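Beta-galactosidase (Bacillus circulans subsp. alkalophilus, PDB 3TTY) hydrolyses terminal beta-galactosides, releasing galactose, and assembles as a trimer of TIM-barrel glycoside hydrolase subunits. Local coordinates at residues K454-V464 against T481-N492. Numbering follows the deposited sequence.
Sequences KVVIAPVMYMV and TFVTTFFSGIVN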
loop_
_atom_site.group_PDB
_atom_site.type_symbol
_atom_site.label_atom_id
_atom_site.label_comp_id
_atom_site.label_asym_id
_atom_site.label_seq_id
_atom_site.Cartn_x
_atom_site.Cartn_y
_atom_site.Cartn_z
ATOM N N LYS A 454 42.780 -13.749 8.102
ATOM C CA LYS A 454 43.459 -12.881 9.043
ATOM C C LYS A 454 42.482 -11.867 9.615
ATOM O O LYS A 454 42.648 -11.407 10.743
ATOM C CB LYS A 454 44.660 -12.204 8.376
ATOM C CG LYS A 454 45.815 -13.180 8.178
ATOM C CD LYS A 454 47.005 -12.531 7.508
ATOM C CE LYS A 454 48.324 -13.019 8.118
ATOM N NZ LYS A 454 48.598 -12.415 9.473
ATOM N N VAL A 455 41.438 -11.546 8.855
ATOM C CA VAL A 455 40.408 -10.631 9.343
ATOM C C VAL A 455 39.020 -11.196 9.069
ATOM O O VAL A 455 38.686 -11.484 7.921
ATOM C CB VAL A 455 40.510 -9.234 8.677
ATOM C CG1 VAL A 455 39.391 -8.336 9.178
ATOM C CG2 VAL A 455 41.860 -8.593 8.964
ATOM N N VAL A 456 38.215 -11.357 10.112
ATOM C CA VAL A 456 36.861 -11.899 9.956
ATOM C C VAL A 456 35.842 -10.878 10.447
ATOM O O VAL A 456 35.879 -10.454 11.605
ATOM C CB VAL A 456 36.677 -13.249 10.709
ATOM C CG1 VAL A 456 35.210 -13.686 10.697
ATOM C CG2 VAL A 456 37.558 -14.322 10.102
ATOM N N ILE A 457 34.937 -10.473 9.563
ATOM C CA ILE A 457 33.965 -9.439 9.896
ATOM C C ILE A 457 32.539 -9.997 9.910
ATOM O O ILE A 457 32.095 -10.640 8.953
ATOM C CB ILE A 457 34.083 -8.240 8.926
ATOM C CG1 ILE A 457 35.544 -7.801 8.809
ATOM C CG2 ILE A 457 33.222 -7.072 9.382
ATOM C CD1 ILE A 457 35.769 -6.676 7.828
ATOM N N ALA A 458 31.831 -9.755 11.008
ATOM C CA ALA A 458 30.470 -10.270 11.181
ATOM C C ALA A 458 29.511 -9.143 11.544
ATOM O O ALA A 458 29.253 -8.891 12.722
ATOM C CB ALA A 458 30.443 -11.356 12.253
ATOM N N PRO A 459 28.989 -8.448 10.526
ATOM C CA PRO A 459 28.035 -7.361 10.748
ATOM C C PRO A 459 26.731 -7.899 11.338
ATOM O O PRO A 459 26.143 -8.822 10.783
ATOM C CB PRO A 459 27.799 -6.814 9.334
ATOM C CG PRO A 459 29.008 -7.249 8.544
ATOM C CD PRO A 459 29.342 -8.595 9.103
ATOM N N VAL A 460 26.314 -7.338 12.467
ATOM C CA VAL A 460 25.046 -7.675 13.109
ATOM C C VAL A 460 24.841 -9.180 13.248
ATOM O O VAL A 460 23.876 -9.733 12.718
ATOM C CB VAL A 460 23.861 -7.073 12.340
ATOM C CG1 VAL A 460 22.642 -6.997 13.224
ATOM C CG2 VAL A 460 24.214 -5.686 11.829
ATOM N N MET A 461 25.766 -9.837 13.950
ATOM C CA MET A 461 25.644 -11.255 14.253
ATOM C C MET A 461 24.715 -11.364 15.453
ATOM O O MET A 461 25.125 -11.721 16.567
ATOM C CB MET A 461 27.018 -11.877 14.536
ATOM C CG MET A 461 27.051 -13.414 14.485
ATOM S SD MET A 461 26.284 -14.110 12.998
ATOM C CE MET A 461 27.348 -13.418 11.720
ATOM N N TYR A 462 23.462 -11.008 15.196
ATOM C CA TYR A 462 22.373 -11.048 16.150
ATOM C C TYR A 462 22.177 -12.446 16.725
ATOM O O TYR A 462 22.149 -12.623 17.945
ATOM C CB TYR A 462 21.107 -10.564 15.442
ATOM C CG TYR A 462 19.801 -10.763 16.177
ATOM C CD1 TYR A 462 19.427 -9.926 17.234
ATOM C CD2 TYR A 462 18.909 -11.754 15.779
ATOM C CE1 TYR A 462 18.209 -10.103 17.887
ATOM C CE2 TYR A 462 17.701 -11.929 16.416
ATOM C CZ TYR A 462 17.352 -11.110 17.469
ATOM O OH TYR A 462 16.131 -11.303 18.087
ATOM N N MET A 463 22.069 -13.443 15.850
ATOM C CA MET A 463 21.990 -14.829 16.301
ATOM C C MET A 463 23.367 -15.500 16.383
ATOM O O MET A 463 24.120 -15.541 15.405
ATOM C CB MET A 463 21.063 -15.658 15.408
ATOM C CG MET A 463 21.140 -17.183 15.683
ATOM S SD MET A 463 20.111 -18.120 14.525
ATOM C CE MET A 463 18.540 -17.340 14.864
ATOM N N VAL A 464 23.676 -16.032 17.561
ATOM C CA VAL A 464 24.891 -16.801 17.773
ATOM C C VAL A 464 24.549 -18.276 17.976
ATOM O O VAL A 464 23.872 -18.633 18.936
ATOM C CB VAL A 464 25.678 -16.261 18.967
ATOM C CG1 VAL A 464 26.812 -17.207 19.330
ATOM C CG2 VAL A 464 26.218 -14.874 18.634
ATOM N N THR A 481 41.994 -11.207 13.549
ATOM C CA THR A 481 41.129 -10.141 14.039
ATOM C C THR A 481 39.660 -10.371 13.675
ATOM O O THR A 481 39.313 -10.845 12.575
ATOM C CB THR A 481 41.624 -8.682 13.729
ATOM O OG1 THR A 481 40.720 -8.012 12.852
ATOM C CG2 THR A 481 42.989 -8.672 13.162
ATOM N N PHE A 482 38.801 -10.083 14.642
ATOM C CA PHE A 482 37.382 -10.319 14.469
ATOM C C PHE A 482 36.669 -9.000 14.650
ATOM O O PHE A 482 37.020 -8.220 15.536
ATOM C CB PHE A 482 36.892 -11.350 15.489
ATOM C CG PHE A 482 35.421 -11.657 15.394
ATOM C CD1 PHE A 482 34.931 -12.449 14.379
ATOM C CD2 PHE A 482 34.535 -11.154 16.334
ATOM C CE1 PHE A 482 33.572 -12.729 14.300
ATOM C CE2 PHE A 482 33.188 -11.431 16.265
ATOM C CZ PHE A 482 32.700 -12.216 15.248
ATOM N N VAL A 483 35.679 -8.738 13.800
ATOM C CA VAL A 483 34.900 -7.509 13.910
ATOM C C VAL A 483 33.411 -7.809 14.047
ATOM O O VAL A 483 32.861 -8.591 13.279
ATOM C CB VAL A 483 35.104 -6.605 12.674
ATOM C CG1 VAL A 483 34.296 -5.302 12.822
ATOM C CG2 VAL A 483 36.585 -6.320 12.463
ATOM N N THR A 484 32.745 -7.201 15.020
ATOM C CA THR A 484 31.289 -7.320 15.064
ATOM C C THR A 484 30.655 -6.000 15.504
ATOM O O THR A 484 31.369 -5.015 15.706
ATOM C CB THR A 484 30.788 -8.581 15.846
ATOM O OG1 THR A 484 29.386 -8.770 15.613
ATOM C CG2 THR A 484 31.056 -8.473 17.328
ATOM N N THR A 485 29.331 -5.952 15.612
ATOM C CA THR A 485 28.673 -4.657 15.717
ATOM C C THR A 485 27.594 -4.617 16.776
ATOM O O THR A 485 27.311 -5.616 17.427
ATOM C CB THR A 485 27.981 -4.268 14.384
ATOM O OG1 THR A 485 26.887 -5.160 14.139
ATOM C CG2 THR A 485 28.957 -4.321 13.205
ATOM N N PHE A 486 26.978 -3.448 16.913
ATOM C CA PHE A 486 25.770 -3.302 17.699
ATOM C C PHE A 486 24.788 -4.412 17.326
ATOM O O PHE A 486 24.754 -4.872 16.180
ATOM C CB PHE A 486 25.126 -1.955 17.404
ATOM C CG PHE A 486 24.740 -1.785 15.957
ATOM C CD1 PHE A 486 25.631 -1.234 15.044
ATOM C CD2 PHE A 486 23.497 -2.205 15.501
ATOM C CE1 PHE A 486 25.281 -1.099 13.710
ATOM C CE2 PHE A 486 23.143 -2.065 14.171
ATOM C CZ PHE A 486 24.038 -1.515 13.272
ATOM N N PHE A 487 23.997 -4.831 18.308
ATOM C CA PHE A 487 22.936 -5.825 18.129
ATOM C C PHE A 487 23.444 -7.202 17.694
ATOM O O PHE A 487 22.770 -7.919 16.950
ATOM C CB PHE A 487 21.840 -5.313 17.186
ATOM C CG PHE A 487 20.457 -5.763 17.578
ATOM C CD1 PHE A 487 20.017 -5.625 18.895
ATOM C CD2 PHE A 487 19.600 -6.340 16.645
ATOM C CE1 PHE A 487 18.745 -6.048 19.274
ATOM C CE2 PHE A 487 18.332 -6.757 17.015
ATOM C CZ PHE A 487 17.904 -6.608 18.341
ATOM N N SER A 488 24.622 -7.575 18.180
ATOM C CA SER A 488 25.178 -8.895 17.893
ATOM C C SER A 488 25.257 -9.701 19.180
ATOM O O SER A 488 25.356 -9.135 20.271
ATOM C CB SER A 488 26.572 -8.774 17.275
ATOM O OG SER A 488 26.523 -7.984 16.108
ATOM N N GLY A 489 25.220 -11.019 19.058
ATOM C CA GLY A 489 25.254 -11.879 20.230
ATOM C C GLY A 489 24.055 -11.719 21.146
ATOM O O GLY A 489 24.161 -11.890 22.355
ATOM N N ILE A 490 22.903 -11.400 20.575
ATOM C CA ILE A 490 21.715 -11.166 21.376
ATOM C C ILE A 490 20.961 -12.469 21.666
ATOM O O ILE A 490 20.552 -12.703 22.797
ATOM C CB ILE A 490 20.781 -10.152 20.709
ATOM C CG1 ILE A 490 21.566 -8.902 20.274
ATOM C CG2 ILE A 490 19.619 -9.805 21.637
ATOM C CD1 ILE A 490 22.194 -8.098 21.440
ATOM N N VAL A 491 20.815 -13.334 20.664
ATOM C CA VAL A 491 20.009 -14.550 20.826
ATOM C C VAL A 491 20.714 -15.843 20.420
ATOM O O VAL A 491 21.784 -15.817 19.807
ATOM C CB VAL A 491 18.702 -14.462 20.024
ATOM C CG1 VAL A 491 17.856 -13.275 20.499
ATOM C CG2 VAL A 491 19.007 -14.363 18.522
ATOM N N ASN A 492 20.106 -16.977 20.765
ATOM C CA ASN A 492 20.587 -18.262 20.279
ATOM C C ASN A 492 19.761 -18.734 19.084
ATOM O O ASN A 492 18.997 -17.973 18.513
ATOM C CB ASN A 492 20.575 -19.324 21.380
ATOM C CG ASN A 492 19.172 -19.763 21.751
ATOM O OD1 ASN A 492 18.180 -19.282 21.187
ATOM N ND2 ASN A 492 19.077 -20.690 22.702
#
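V491 sets CG2 over one face of the Y462 ring, 3.9 Å from its centroid, in a CH-pi contact, while the carbonyl O of F487 lies at that ring's edge, in its plane. The Y462 and F487 rings run side by side, planes 29° apart but slid apart with little overlap; Y462 CD1 sits over a face of F487, 3.4 Å from its CE2. Y462 extends away from its own backbone N (chi1 169°), which carries its hydroxyl past V491 to D495 and to Y357 of the second subunit, whose ring also meets F487 edge-to-face. Replacing Y462 by alanine would probably take the shared ring from V491 and F487 and leave D495 and Y357 of the second subunit without their hydroxyl partner. Leading into this cluster are the parallel strands 455-458 and 481-485 of a beta-alpha-beta unit, joined through helix 468-477 within the trimerisation domain. V456 is gripped at both ends, its N giving to T481 O (2.7 Å) and its O taking V483 N (2.8 Å). At the C-terminal end of strand 481-485, hydroxyls take over: T484 OG1 donates to A458 O at 2.9 Å, and T485 OG1 accepts V460 N. Y462 O receives two amides, I490 N on a lone pair and V491 N tilted 23° from the carbonyl plane.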